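Local atomic coordinates of microtubule-associated protein 1 light chain 3 (Plasmodium falciparum, PDB entry 4EOY), a protein that binds a peptide of Atg3 and, as an Atg8 protein of the ubiquitin fold, probably serves the parasite's Atg8 conjugation pathway. Residues P6-E11 / P33-R38; N43-E48 / Q69-S74; F52-N57 / L101-L106; L90-I95 / G115-E120. The protein carries 3 engineered substitutions. All blocks are in the same frame, centred on the assembly; numbering follows the deposited sequence.

In the fold
The four contacts are arranged round one mixed sheet of the ubiquitin fold. Interactions 1 and 4 share its middle, with centres about 10 Å apart, because strands 31-38 and 117-122 are neighbours. Interaction 3 starts from strand 51-55, on the other side of strand 31-38; its centre lies about 12 Å from that of interaction 4, and M103 packs on L117. Interaction 2 holds the loop between strands 31-38 and 51-55 against helix 60-72, about 21 Å from interaction 3, centre to centre. Interaction 3 carries most of the Atg3 peptide site, through F52 to P55 and the L53 backbone, helped by H70, P33 and Y116. One calcium ion, bound by P6 O, sits at interaction 1.

Interaction 1. Residues P6-E11 / P33-R38; sequences PSLKDE and PVVIER. Engineered in segment 33-38: I36 (natural residue Cys). With CA (calcium ion), chain G.
S7 and E37 make the polar contact, a weak hydrogen bond with 3.1 Å between S7 OG and E37 OE1. The glutamate chain is bent at chi2 (80°), which turns its CD back toward the serine. Its second oxygen, OE2, forms a salt bridge with K50, which also has a weak, long ion pair with E11. Since E11 OE1 and E37 OE2 lie 5.4 Å apart, this lysine probably eases the repulsion between two carboxylates.

A calcium ion supplies a second kind of link. P6 O binds the metal directly at 2.2 Å, and three waters also lie in its coordination shell. One of them, 2.3 Å from the calcium, donates to R38 O, so the ion joins the loop to the strand through water; another donates to E11 OE1.

The segment 6-11 belongs to the N-terminal extension that Atg8 proteins carry ahead of their ubiquitin-like core, and it lies here over the first strand, 31-38. In its short, weakly bonded helical turn D10 N bonds to S7 O at 3.2 Å.

Apolar packing is limited to one buried pair. In L8, chi1 of -162° sets CG anti to the backbone N, and CD2 beyond it lies 4.1 Å from V35 CG2; the two side chains cross at about a right angle.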
loop_
_atom_site.group_PDB
_atom_site.type_symbol
_atom_site.label_atom_id
_atom_site.label_comp_id
_atom_site.label_asym_id
_atom_site.label_seq_id
_atom_site.Cartn_x
_atom_site.Cartn_y
_atom_site.Cartn_z
ATOM N N PRO A 6 -13.761 2.104 6.004
ATOM C CA PRO A 6 -12.882 2.159 7.176
ATOM C C PRO A 6 -11.402 2.167 6.788
ATOM O O PRO A 6 -10.964 1.312 6.000
ATOM C CB PRO A 6 -13.247 0.893 7.952
ATOM C CG PRO A 6 -13.787 -0.047 6.925
ATOM C CD PRO A 6 -14.470 0.813 5.900
ATOM N N SER A 7 -10.654 3.136 7.327
ATOM C CA SER A 7 -9.228 3.313 7.024
ATOM C C SER A 7 -8.381 3.449 8.309
ATOM O O SER A 7 -8.907 3.404 9.427
ATOM C CB SER A 7 -9.027 4.539 6.122
ATOM O OG SER A 7 -7.647 4.842 5.935
ATOM N N LEU A 8 -7.073 3.623 8.129
ATOM C CA LEU A 8 -6.130 3.734 9.236
ATOM C C LEU A 8 -6.308 5.039 10.016
ATOM O O LEU A 8 -5.971 5.118 11.207
ATOM C CB LEU A 8 -4.702 3.645 8.715
ATOM C CG LEU A 8 -3.637 3.319 9.758
ATOM C CD1 LEU A 8 -3.599 1.818 10.020
ATOM C CD2 LEU A 8 -2.286 3.806 9.277
ATOM N N LYS A 9 -6.839 6.056 9.342
ATOM C CA LYS A 9 -7.130 7.350 9.970
ATOM C C LYS A 9 -8.202 7.219 11.055
ATOM O O LYS A 9 -8.198 7.958 12.039
ATOM C CB LYS A 9 -7.555 8.363 8.909
ATOM C CG LYS A 9 -6.474 8.630 7.878
ATOM C CD LYS A 9 -6.883 9.691 6.870
ATOM C CE LYS A 9 -5.672 10.170 6.086
ATOM N NZ LYS A 9 -6.048 11.092 4.988
ATOM N N ASP A 10 -9.107 6.262 10.872
ATOM C CA ASP A 10 -10.153 5.989 11.851
ATOM C C ASP A 10 -9.621 5.117 12.995
ATOM O O ASP A 10 -10.169 5.116 14.108
ATOM C CB ASP A 10 -11.342 5.299 11.169
ATOM C CG ASP A 10 -11.693 5.917 9.803
ATOM O OD1 ASP A 10 -11.116 6.960 9.428
ATOM O OD2 ASP A 10 -12.537 5.347 9.094
ATOM N N GLU A 11 -8.560 4.364 12.700
ATOM C CA GLU A 11 -7.941 3.444 13.649
ATOM C C GLU A 11 -6.963 4.137 14.580
ATOM O O GLU A 11 -6.952 3.858 15.784
ATOM C CB GLU A 11 -7.182 2.344 12.896
ATOM C CG GLU A 11 -8.038 1.189 12.400
ATOM C CD GLU A 11 -7.376 0.412 11.272
ATOM O OE1 GLU A 11 -8.109 -0.113 10.406
ATOM O OE2 GLU A 11 -6.126 0.325 11.245
ATOM N N PRO A 33 6.966 4.715 3.818
ATOM C CA PRO A 33 5.840 4.048 4.442
ATOM C C PRO A 33 4.571 4.160 3.590
ATOM O O PRO A 33 4.133 5.272 3.271
ATOM C CB PRO A 33 5.690 4.793 5.775
ATOM C CG PRO A 33 6.247 6.147 5.520
ATOM C CD PRO A 33 7.335 5.959 4.523
ATOM N N VAL A 34 3.997 3.009 3.244
ATOM C CA VAL A 34 2.824 2.938 2.401
ATOM C C VAL A 34 1.739 2.149 3.114
ATOM O O VAL A 34 2.029 1.110 3.704
ATOM C CB VAL A 34 3.145 2.249 1.067
ATOM C CG1 VAL A 34 1.889 2.098 0.235
ATOM C CG2 VAL A 34 4.191 3.039 0.313
ATOM N N VAL A 35 0.500 2.647 3.056
ATOM C CA VAL A 35 -0.666 1.951 3.580
ATOM C C VAL A 35 -1.617 1.667 2.424
ATOM O O VAL A 35 -1.932 2.565 1.647
ATOM C CB VAL A 35 -1.404 2.778 4.650
ATOM C CG1 VAL A 35 -2.492 1.935 5.326
ATOM C CG2 VAL A 35 -0.421 3.278 5.690
ATOM N N ILE A 36 -2.075 0.423 2.312
ATOM C CA ILE A 36 -3.004 0.037 1.240
ATOM C C ILE A 36 -4.445 -0.055 1.747
ATOM O O ILE A 36 -4.712 -0.648 2.802
ATOM C CB ILE A 36 -2.635 -1.314 0.615
ATOM C CG1 ILE A 36 -3.683 -1.725 -0.424
ATOM C CG2 ILE A 36 -2.604 -2.388 1.668
ATOM C CD1 ILE A 36 -3.185 -2.764 -1.387
ATOM N N GLU A 37 -5.377 0.499 0.988
ATOM C CA GLU A 37 -6.778 0.537 1.416
ATOM C C GLU A 37 -7.727 0.090 0.315
ATOM O O GLU A 37 -7.531 0.401 -0.861
ATOM C CB GLU A 37 -7.130 1.952 1.853
ATOM C CG GLU A 37 -7.840 2.017 3.194
ATOM C CD GLU A 37 -6.894 1.916 4.377
ATOM O OE1 GLU A 37 -5.965 2.754 4.481
ATOM O OE2 GLU A 37 -7.098 1.007 5.212
ATOM N N ARG A 38 -8.746 -0.660 0.712
ATOM C CA ARG A 38 -9.783 -1.146 -0.178
ATOM C C ARG A 38 -10.778 -0.034 -0.446
ATOM O O ARG A 38 -11.294 0.568 0.498
ATOM C CB ARG A 38 -10.516 -2.303 0.501
ATOM C CG ARG A 38 -11.482 -3.066 -0.385
ATOM C CD ARG A 38 -11.897 -4.339 0.331
ATOM N NE ARG A 38 -12.914 -5.113 -0.382
ATOM C CZ ARG A 38 -14.215 -5.098 -0.121
ATOM N NH1 ARG A 38 -14.732 -4.332 0.841
ATOM N NH2 ARG A 38 -15.015 -5.878 -0.823
HETATM CA CA CA G . -10.043 -0.456 5.120
HETATM O O HOH W 1 -9.904 -0.482 7.888
HETATM O O HOH W 2 -11.202 0.212 3.275
HETATM O O HOH W 3 -8.387 -2.325 4.261
#

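Interaction 2. Residues N43-E48 / Q69-S74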
loop_
_atom_site.group_PDB
_atom_site.type_symbol
_atom_site.label_atom_id
_atom_site.label_comp_id
_atom_site.label_asym_id
_atom_site.label_seq_id
_atom_site.Cartn_x
_atom_site.Cartn_y
_atom_site.Cartn_z
ATOM N N ASN A 43 -15.771 -8.514 -4.747
ATOM C CA ASN A 43 -15.217 -9.820 -4.366
ATOM C C ASN A 43 -13.738 -9.784 -3.998
ATOM O O ASN A 43 -13.153 -10.818 -3.638
ATOM C CB ASN A 43 -15.398 -10.807 -5.517
ATOM C CG ASN A 43 -14.640 -10.387 -6.768
ATOM O OD1 ASN A 43 -14.481 -9.196 -7.038
ATOM N ND2 ASN A 43 -14.165 -11.368 -7.534
ATOM N N LEU A 44 -13.119 -8.608 -4.115
ATOM C CA LEU A 44 -11.750 -8.425 -3.648
ATOM C C LEU A 44 -11.704 -8.457 -2.115
ATOM O O LEU A 44 -12.498 -7.768 -1.437
ATOM C CB LEU A 44 -11.146 -7.116 -4.152
ATOM C CG LEU A 44 -10.920 -6.967 -5.655
ATOM C CD1 LEU A 44 -10.193 -5.654 -5.927
ATOM C CD2 LEU A 44 -10.109 -8.131 -6.211
ATOM N N PRO A 45 -10.787 -9.267 -1.566
ATOM C CA PRO A 45 -10.720 -9.458 -0.120
ATOM C C PRO A 45 -10.071 -8.290 0.619
ATOM O O PRO A 45 -9.249 -7.569 0.058
ATOM C CB PRO A 45 -9.851 -10.720 0.010
ATOM C CG PRO A 45 -8.936 -10.649 -1.164
ATOM C CD PRO A 45 -9.748 -10.049 -2.272
ATOM N N ILE A 46 -10.434 -8.125 1.884
ATOM C CA ILE A 46 -9.780 -7.150 2.736
ATOM C C ILE A 46 -8.499 -7.782 3.266
ATOM O O ILE A 46 -8.553 -8.780 3.978
ATOM C CB ILE A 46 -10.685 -6.736 3.899
ATOM C CG1 ILE A 46 -11.918 -6.013 3.363
ATOM C CG2 ILE A 46 -9.932 -5.814 4.841
ATOM C CD1 ILE A 46 -13.006 -5.805 4.390
ATOM N N ILE A 47 -7.358 -7.214 2.887
ATOM C CA ILE A 47 -6.052 -7.708 3.337
ATOM C C ILE A 47 -5.843 -7.336 4.805
ATOM O O ILE A 47 -6.153 -6.214 5.221
ATOM C CB ILE A 47 -4.886 -7.205 2.443
ATOM C CG1 ILE A 47 -4.759 -5.674 2.454
ATOM C CG2 ILE A 47 -5.079 -7.699 1.026
ATOM C CD1 ILE A 47 -3.723 -5.134 1.479
ATOM N N GLU A 48 -5.361 -8.300 5.588
ATOM C CA GLU A 48 -5.128 -8.100 7.020
ATOM C C GLU A 48 -3.838 -7.333 7.263
ATOM O O GLU A 48 -3.752 -6.572 8.234
ATOM C CB GLU A 48 -5.087 -9.441 7.758
ATOM C CG GLU A 48 -6.356 -10.267 7.590
ATOM C CD GLU A 48 -6.423 -11.449 8.535
ATOM O OE1 GLU A 48 -5.367 -12.064 8.802
ATOM O OE2 GLU A 48 -7.537 -11.764 9.005
ATOM N N GLN A 69 -0.314 -9.482 -6.364
ATOM C CA GLN A 69 -0.172 -10.824 -5.798
ATOM C C GLN A 69 -0.639 -10.840 -4.359
ATOM O O GLN A 69 -1.443 -11.691 -3.969
ATOM C CB GLN A 69 1.287 -11.299 -5.853
ATOM C CG GLN A 69 1.908 -11.276 -7.235
ATOM C CD GLN A 69 1.076 -12.024 -8.244
ATOM O OE1 GLN A 69 0.747 -13.183 -8.033
ATOM N NE2 GLN A 69 0.722 -11.365 -9.349
ATOM N N HIS A 70 -0.158 -9.876 -3.571
ATOM C CA HIS A 70 -0.527 -9.813 -2.149
ATOM C C HIS A 70 -2.029 -9.805 -1.972
ATOM O O HIS A 70 -2.586 -10.615 -1.204
ATOM C CB HIS A 70 0.137 -8.613 -1.488
ATOM C CG HIS A 70 -0.147 -8.478 -0.010
ATOM N ND1 HIS A 70 0.395 -9.299 0.917
ATOM C CD2 HIS A 70 -0.935 -7.559 0.689
ATOM C CE1 HIS A 70 -0.037 -8.944 2.146
ATOM N NE2 HIS A 70 -0.850 -7.875 2.010
ATOM N N ILE A 71 -2.715 -8.922 -2.700
ATOM C CA ILE A 71 -4.169 -8.792 -2.539
ATOM C C ILE A 71 -4.894 -10.099 -2.888
ATOM O O ILE A 71 -5.935 -10.425 -2.299
ATOM C CB ILE A 71 -4.740 -7.648 -3.389
ATOM C CG1 ILE A 71 -4.209 -6.302 -2.881
ATOM C CG2 ILE A 71 -6.271 -7.660 -3.352
ATOM C CD1 ILE A 71 -4.239 -5.180 -3.916
ATOM N N ASN A 72 -4.329 -10.849 -3.831
ATOM C CA ASN A 72 -4.934 -12.089 -4.294
ATOM C C ASN A 72 -4.474 -13.366 -3.581
ATOM O O ASN A 72 -4.930 -14.440 -3.923
ATOM C CB ASN A 72 -4.730 -12.218 -5.804
ATOM C CG ASN A 72 -5.578 -11.242 -6.578
ATOM O OD1 ASN A 72 -6.725 -10.988 -6.224
ATOM N ND2 ASN A 72 -5.020 -10.680 -7.632
ATOM N N GLN A 73 -3.587 -13.234 -2.597
ATOM C CA GLN A 73 -3.053 -14.370 -1.845
ATOM C C GLN A 73 -3.619 -14.388 -0.445
ATOM O O GLN A 73 -3.808 -13.330 0.160
ATOM C CB GLN A 73 -1.523 -14.297 -1.743
ATOM C CG GLN A 73 -0.818 -14.759 -3.003
ATOM C CD GLN A 73 0.672 -14.487 -2.978
ATOM O OE1 GLN A 73 1.263 -14.296 -1.912
ATOM N NE2 GLN A 73 1.287 -14.458 -4.162
ATOM N N SER A 74 -3.888 -15.587 0.067
ATOM C CA SER A 74 -4.234 -15.763 1.477
ATOM C C SER A 74 -3.512 -16.974 2.030
ATOM O O SER A 74 -3.103 -17.860 1.280
ATOM C CB SER A 74 -5.752 -15.895 1.672
ATOM O OG SER A 74 -6.286 -17.057 1.065
#
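I47 holds CG1 between its backbone N and carbonyl carbon (chi1 62°), and H70 holds CG anti to its backbone N (chi1 -178°); the two side chains cross at about a right angle. I47 CD1 comes to the edge of the ring, in its plane, 3.8 Å from H70 CD2. The other branch of the same isoleucine works on the next residue of the helix: I47 CG2 rests 3.8 Å from I71 CA and 4.2 Å from I71 CG1.

The ring itself is fixed by a hydrogen bond from NE2 to the carbonyl of K49, and it meets F52 edge-to-face. In the ubiquitin fold of Atg8 proteins this is where the loop joining the first two strands, 31-38 and 51-55, packs against the C-terminal turn of helix 60-72. An apolar side chain of the bound Atg3 peptide packs on H70, in keeping with the pocket between the second strand and this helix that takes the aliphatic residue of Atg8-interacting motifs.

Earlier in the loop, P45 brings CG to 3.2 Å from I71 O, while its CD lies 4.4 Å from I71 CG2. The carbonyl of P45 accepts a hydrogen bond from Y121 OH.

Interaction 3. Residues F52-N57 / L101-L106; sequences FLVPMN and LLMQDL
M56 O accepts a hydrogen bond from Q104 N at 3.2 Å, the donor lying in the carbonyl plane on a lone pair, although the N-H...O angle of 137° is bent. Around this oxygen gather methylenes, with Q104 CB 3.6 Å and L102 CB 3.9 Å from M56 O. Q104 turns its OE1 to within 3.5 Å of M56 CB, while its NE2 is bonded to E108.

On the buried side V54 CG1 touches M103 CG at 3.8 Å, the two side chains crossing at about a right angle. M103 is folded at chi2 and chi3 and continues toward F63 and L117. At the outer end L102 lies alongside N57, its CD1 3.5 Å from N57 OD1.

The second strand of the ubiquitin fold, 51-55, also pairs through L53 with the Atg3 peptide. L102 is the N-cap of helix 103-110, whose first-turn amide Q104 N finds its acceptor in the loop. Made by backbone atoms alone, this hold on the helix start depends on no polar side chain.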
loop_
_atom_site.group_PDB
_atom_site.type_symbol
_atom_site.label_atom_id
_atom_site.label_comp_id
_atom_site.label_asym_id
_atom_site.label_seq_id
_atom_site.Cartn_x
_atom_site.Cartn_y
_atom_site.Cartn_z
ATOM N N PHE A 52 3.287 -1.203 4.264
ATOM C CA PHE A 52 4.468 -1.560 3.508
ATOM C C PHE A 52 5.575 -0.547 3.721
ATOM O O PHE A 52 5.313 0.656 3.835
ATOM C CB PHE A 52 4.132 -1.593 2.018
ATOM C CG PHE A 52 3.303 -2.758 1.628
ATOM C CD1 PHE A 52 1.955 -2.777 1.910
ATOM C CD2 PHE A 52 3.884 -3.860 1.001
ATOM C CE1 PHE A 52 1.182 -3.861 1.557
ATOM C CE2 PHE A 52 3.114 -4.954 0.643
ATOM C CZ PHE A 52 1.758 -4.950 0.922
ATOM N N LEU A 53 6.803 -1.039 3.757
ATOM C CA LEU A 53 7.976 -0.191 3.821
ATOM C C LEU A 53 8.728 -0.441 2.527
ATOM O O LEU A 53 9.476 -1.414 2.415
ATOM C CB LEU A 53 8.797 -0.555 5.056
ATOM C CG LEU A 53 9.679 0.517 5.673
ATOM C CD1 LEU A 53 8.900 1.817 5.871
ATOM C CD2 LEU A 53 10.229 0.012 6.999
ATOM N N VAL A 54 8.491 0.410 1.529
ATOM C CA VAL A 54 8.900 0.131 0.146
ATOM C C VAL A 54 10.216 0.827 -0.217
ATOM O O VAL A 54 10.377 2.019 0.034
ATOM C CB VAL A 54 7.821 0.613 -0.822
ATOM C CG1 VAL A 54 8.191 0.288 -2.263
ATOM C CG2 VAL A 54 6.484 -0.015 -0.456
ATOM N N PRO A 55 11.160 0.095 -0.823
ATOM C CA PRO A 55 12.419 0.726 -1.207
ATOM C C PRO A 55 12.182 1.927 -2.113
ATOM O O PRO A 55 11.352 1.854 -3.026
ATOM C CB PRO A 55 13.157 -0.376 -1.973
ATOM C CG PRO A 55 12.543 -1.637 -1.512
ATOM C CD PRO A 55 11.113 -1.316 -1.231
ATOM N N MET A 56 12.898 3.015 -1.857
ATOM C CA MET A 56 12.679 4.262 -2.594
ATOM C C MET A 56 12.881 4.139 -4.116
ATOM O O MET A 56 12.158 4.775 -4.883
ATOM C CB MET A 56 13.563 5.370 -2.031
ATOM C CG MET A 56 15.053 5.165 -2.247
ATOM S SD MET A 56 15.991 6.599 -1.715
ATOM C CE MET A 56 17.615 6.208 -2.376
ATOM N N ASN A 57 13.864 3.339 -4.543
ATOM C CA ASN A 57 14.174 3.140 -5.969
ATOM C C ASN A 57 13.362 2.053 -6.681
ATOM O O ASN A 57 13.526 1.839 -7.883
ATOM C CB ASN A 57 15.674 2.920 -6.186
ATOM C CG ASN A 57 16.456 4.221 -6.293
ATOM O OD1 ASN A 57 15.921 5.265 -6.671
ATOM N ND2 ASN A 57 17.732 4.156 -5.990
ATOM N N LEU A 101 7.597 5.437 -13.079
ATOM C CA LEU A 101 8.139 6.329 -12.052
ATOM C C LEU A 101 8.738 5.500 -10.920
ATOM O O LEU A 101 8.505 4.290 -10.838
ATOM C CB LEU A 101 7.039 7.233 -11.484
ATOM C CG LEU A 101 6.459 8.333 -12.388
ATOM C CD1 LEU A 101 5.340 9.101 -11.684
ATOM C CD2 LEU A 101 7.542 9.290 -12.860
ATOM N N LEU A 102 9.517 6.167 -10.067
ATOM C CA LEU A 102 10.019 5.584 -8.820
ATOM C C LEU A 102 8.974 5.732 -7.728
ATOM O O LEU A 102 8.165 6.653 -7.748
ATOM C CB LEU A 102 11.300 6.291 -8.360
ATOM C CG LEU A 102 12.539 6.261 -9.242
ATOM C CD1 LEU A 102 13.630 7.053 -8.543
ATOM C CD2 LEU A 102 13.017 4.850 -9.544
ATOM N N MET A 103 9.001 4.832 -6.751
ATOM C CA MET A 103 8.089 4.922 -5.609
ATOM C C MET A 103 8.382 6.139 -4.746
ATOM O O MET A 103 7.512 6.610 -4.016
ATOM C CB MET A 103 8.143 3.645 -4.741
ATOM C CG MET A 103 7.330 2.463 -5.280
ATOM S SD MET A 103 5.549 2.789 -5.396
ATOM C CE MET A 103 5.096 3.221 -3.725
ATOM N N GLN A 104 9.603 6.664 -4.819
ATOM C CA GLN A 104 9.906 7.910 -4.138
ATOM C C GLN A 104 9.097 9.062 -4.737
ATOM O O GLN A 104 8.660 9.948 -4.009
ATOM C CB GLN A 104 11.396 8.230 -4.223
ATOM C CG GLN A 104 11.810 9.502 -3.485
ATOM C CD GLN A 104 11.654 9.393 -1.976
ATOM O OE1 GLN A 104 11.670 8.284 -1.410
ATOM N NE2 GLN A 104 11.520 10.540 -1.307
ATOM N N ASP A 105 8.924 9.053 -6.060
ATOM C CA ASP A 105 8.237 10.127 -6.750
ATOM C C ASP A 105 6.792 10.204 -6.269
ATOM O O ASP A 105 6.319 11.265 -5.855
ATOM C CB ASP A 105 8.331 9.929 -8.258
ATOM C CG ASP A 105 9.715 10.212 -8.782
ATOM O OD1 ASP A 105 10.318 11.238 -8.337
ATOM O OD2 ASP A 105 10.198 9.426 -9.636
ATOM N N LEU A 106 6.123 9.058 -6.257
ATOM C CA LEU A 106 4.788 8.962 -5.700
ATOM C C LEU A 106 4.762 9.537 -4.301
ATOM O O LEU A 106 3.841 10.288 -3.954
ATOM C CB LEU A 106 4.299 7.508 -5.681
ATOM C CG LEU A 106 3.394 7.111 -6.838
ATOM C CD1 LEU A 106 4.104 7.311 -8.157
ATOM C CD2 LEU A 106 2.882 5.676 -6.687
#

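Interaction 4. Residues L90-I95 / G115-E120. With ACT (acetate ion), chain H.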
loop_
_atom_site.group_PDB
_atom_site.type_symbol
_atom_site.label_atom_id
_atom_site.label_comp_id
_atom_site.label_asym_id
_atom_site.label_seq_id
_atom_site.Cartn_x
_atom_site.Cartn_y
_atom_site.Cartn_z
ATOM N N LEU A 90 -5.405 -0.239 -9.227
ATOM C CA LEU A 90 -4.731 0.479 -8.140
ATOM C C LEU A 90 -4.750 2.005 -8.324
ATOM O O LEU A 90 -4.646 2.520 -9.452
ATOM C CB LEU A 90 -3.288 0.006 -8.028
ATOM C CG LEU A 90 -3.119 -1.474 -7.648
ATOM C CD1 LEU A 90 -1.649 -1.876 -7.716
ATOM C CD2 LEU A 90 -3.696 -1.747 -6.262
ATOM N N PHE A 91 -4.855 2.717 -7.208
ATOM C CA PHE A 91 -4.985 4.166 -7.230
ATOM C C PHE A 91 -4.147 4.871 -6.185
ATOM O O PHE A 91 -4.080 4.439 -5.040
ATOM C CB PHE A 91 -6.447 4.550 -7.026
ATOM C CG PHE A 91 -7.358 4.012 -8.086
ATOM C CD1 PHE A 91 -7.851 2.719 -8.004
ATOM C CD2 PHE A 91 -7.707 4.796 -9.181
ATOM C CE1 PHE A 91 -8.680 2.213 -8.983
ATOM C CE2 PHE A 91 -8.539 4.299 -10.168
ATOM C CZ PHE A 91 -9.023 3.012 -10.075
ATOM N N VAL A 92 -3.511 5.967 -6.583
ATOM C CA VAL A 92 -2.900 6.857 -5.621
ATOM C C VAL A 92 -3.570 8.245 -5.681
ATOM O O VAL A 92 -3.619 8.888 -6.746
ATOM C CB VAL A 92 -1.392 6.964 -5.843
ATOM C CG1 VAL A 92 -1.075 7.484 -7.239
ATOM C CG2 VAL A 92 -0.813 7.827 -4.749
ATOM N N ASN A 93 -4.113 8.690 -4.549
ATOM C CA ASN A 93 -4.862 9.953 -4.528
ATOM C C ASN A 93 -5.825 10.052 -5.735
ATOM O O ASN A 93 -5.762 11.003 -6.518
ATOM C CB ASN A 93 -3.902 11.148 -4.484
ATOM C CG ASN A 93 -3.144 11.238 -3.170
ATOM O OD1 ASN A 93 -3.112 10.283 -2.382
ATOM N ND2 ASN A 93 -2.522 12.390 -2.925
ATOM N N ASN A 94 -6.652 9.012 -5.872
ATOM C CA ASN A 94 -7.685 8.861 -6.910
ATOM C C ASN A 94 -7.226 8.689 -8.347
ATOM O O ASN A 94 -8.062 8.463 -9.209
ATOM C CB ASN A 94 -8.746 9.965 -6.792
ATOM C CG ASN A 94 -9.434 9.960 -5.427
ATOM O OD1 ASN A 94 -9.454 8.939 -4.738
ATOM N ND2 ASN A 94 -9.992 11.093 -5.033
ATOM N N ILE A 95 -5.917 8.754 -8.611
ATOM C CA ILE A 95 -5.392 8.579 -9.974
ATOM C C ILE A 95 -4.567 7.315 -10.143
ATOM O O ILE A 95 -4.123 6.720 -9.172
ATOM C CB ILE A 95 -4.551 9.789 -10.456
ATOM C CG1 ILE A 95 -3.327 10.019 -9.574
ATOM C CG2 ILE A 95 -5.400 11.049 -10.496
ATOM C CD1 ILE A 95 -2.255 10.833 -10.247
ATOM N N GLY A 115 2.405 11.681 6.875
ATOM C CA GLY A 115 3.663 11.011 6.513
ATOM C C GLY A 115 3.505 9.752 5.662
ATOM O O GLY A 115 4.484 9.245 5.117
ATOM N N TYR A 116 2.274 9.246 5.549
ATOM C CA TYR A 116 2.001 8.007 4.818
ATOM C C TYR A 116 1.694 8.260 3.347
ATOM O O TYR A 116 1.112 9.288 2.985
ATOM C CB TYR A 116 0.808 7.253 5.438
ATOM C CG TYR A 116 1.134 6.431 6.664
ATOM C CD1 TYR A 116 1.899 5.263 6.555
ATOM C CD2 TYR A 116 0.698 6.819 7.929
ATOM C CE1 TYR A 116 2.231 4.506 7.671
ATOM C CE2 TYR A 116 1.029 6.073 9.053
ATOM C CZ TYR A 116 1.798 4.912 8.912
ATOM O OH TYR A 116 2.131 4.147 10.016
ATOM N N LEU A 117 2.087 7.309 2.497
ATOM C CA LEU A 117 1.570 7.247 1.152
ATOM C C LEU A 117 0.365 6.307 1.143
ATOM O O LEU A 117 0.499 5.087 1.346
ATOM C CB LEU A 117 2.621 6.765 0.173
ATOM C CG LEU A 117 2.186 6.783 -1.301
ATOM C CD1 LEU A 117 1.947 8.219 -1.717
ATOM C CD2 LEU A 117 3.219 6.083 -2.179
ATOM N N TYR A 118 -0.813 6.874 0.903
ATOM C CA TYR A 118 -2.045 6.091 0.881
ATOM C C TYR A 118 -2.345 5.661 -0.529
ATOM O O TYR A 118 -2.330 6.480 -1.469
ATOM C CB TYR A 118 -3.209 6.906 1.425
ATOM C CG TYR A 118 -3.202 7.057 2.933
ATOM C CD1 TYR A 118 -2.523 8.096 3.540
ATOM C CD2 TYR A 118 -3.882 6.159 3.742
ATOM C CE1 TYR A 118 -2.510 8.234 4.911
ATOM C CE2 TYR A 118 -3.882 6.298 5.116
ATOM C CZ TYR A 118 -3.183 7.335 5.694
ATOM O OH TYR A 118 -3.182 7.449 7.075
ATOM N N MET A 119 -2.547 4.368 -0.696
ATOM C CA MET A 119 -2.884 3.797 -1.996
ATOM C C MET A 119 -4.118 2.913 -1.865
ATOM O O MET A 119 -4.358 2.300 -0.814
ATOM C CB MET A 119 -1.704 2.993 -2.538
ATOM C CG MET A 119 -0.505 3.867 -2.890
ATOM S SD MET A 119 0.742 2.873 -3.704
ATOM C CE MET A 119 -0.012 2.559 -5.307
ATOM N N GLU A 120 -4.925 2.860 -2.912
ATOM C CA GLU A 120 -6.210 2.171 -2.809
ATOM C C GLU A 120 -6.407 1.208 -3.934
ATOM O O GLU A 120 -5.901 1.424 -5.024
ATOM C CB GLU A 120 -7.353 3.192 -2.810
ATOM C CG GLU A 120 -7.346 4.118 -1.602
ATOM C CD GLU A 120 -8.474 5.115 -1.624
ATOM O OE1 GLU A 120 -8.659 5.753 -2.680
ATOM O OE2 GLU A 120 -9.169 5.269 -0.588
HETATM C C ACT H . -3.343 -0.602 -12.754
HETATM O O ACT H . -3.358 -0.003 -11.657
HETATM O OXT ACT H . -4.327 -0.577 -13.534
HETATM C CH3 ACT H . -2.111 -1.362 -13.153
HETATM O O HOH W 4 -1.394 9.591 0.334
HETATM O O HOH W 5 -6.545 6.629 -4.190
#
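F91 and E120 form an antiparallel hydrogen-bonded pair, F91 N to E120 O at 2.7 Å and E120 N to F91 O at 2.8 Å, between short strand segments at 148° to each other. F91 O has a further neighbour in M119 CA, which makes a CA-H...O contact of 3.3 Å.

Side chains divide between the faces of the sheet. On one, V92 sends CG2, anti to its backbone N, to 4.1 Å from L117 CD1, and V92 CB lies 4.4 Å from M119 CG. On the other, the F91 ring presents its edge to E120 O, which lies in the ring plane 3.8 Å from F91 CD1. The side chains of N94 and E120 run side by side, and a water links the backbone N of N94, from which it accepts at 2.9 Å, to E120 OE1, to which it donates at 2.7 Å. A second water bridges N93 OD1 and Y118 N.

N93 and N94 are the central residues of a type I' turn, closed by bonds between V92 and I95 in both directions. Strand 89-92 is an edge strand beside the inner strand 117-122, and the chain passes from one to the other through helix 103-110, the order of elements typical of the ubiquitin fold.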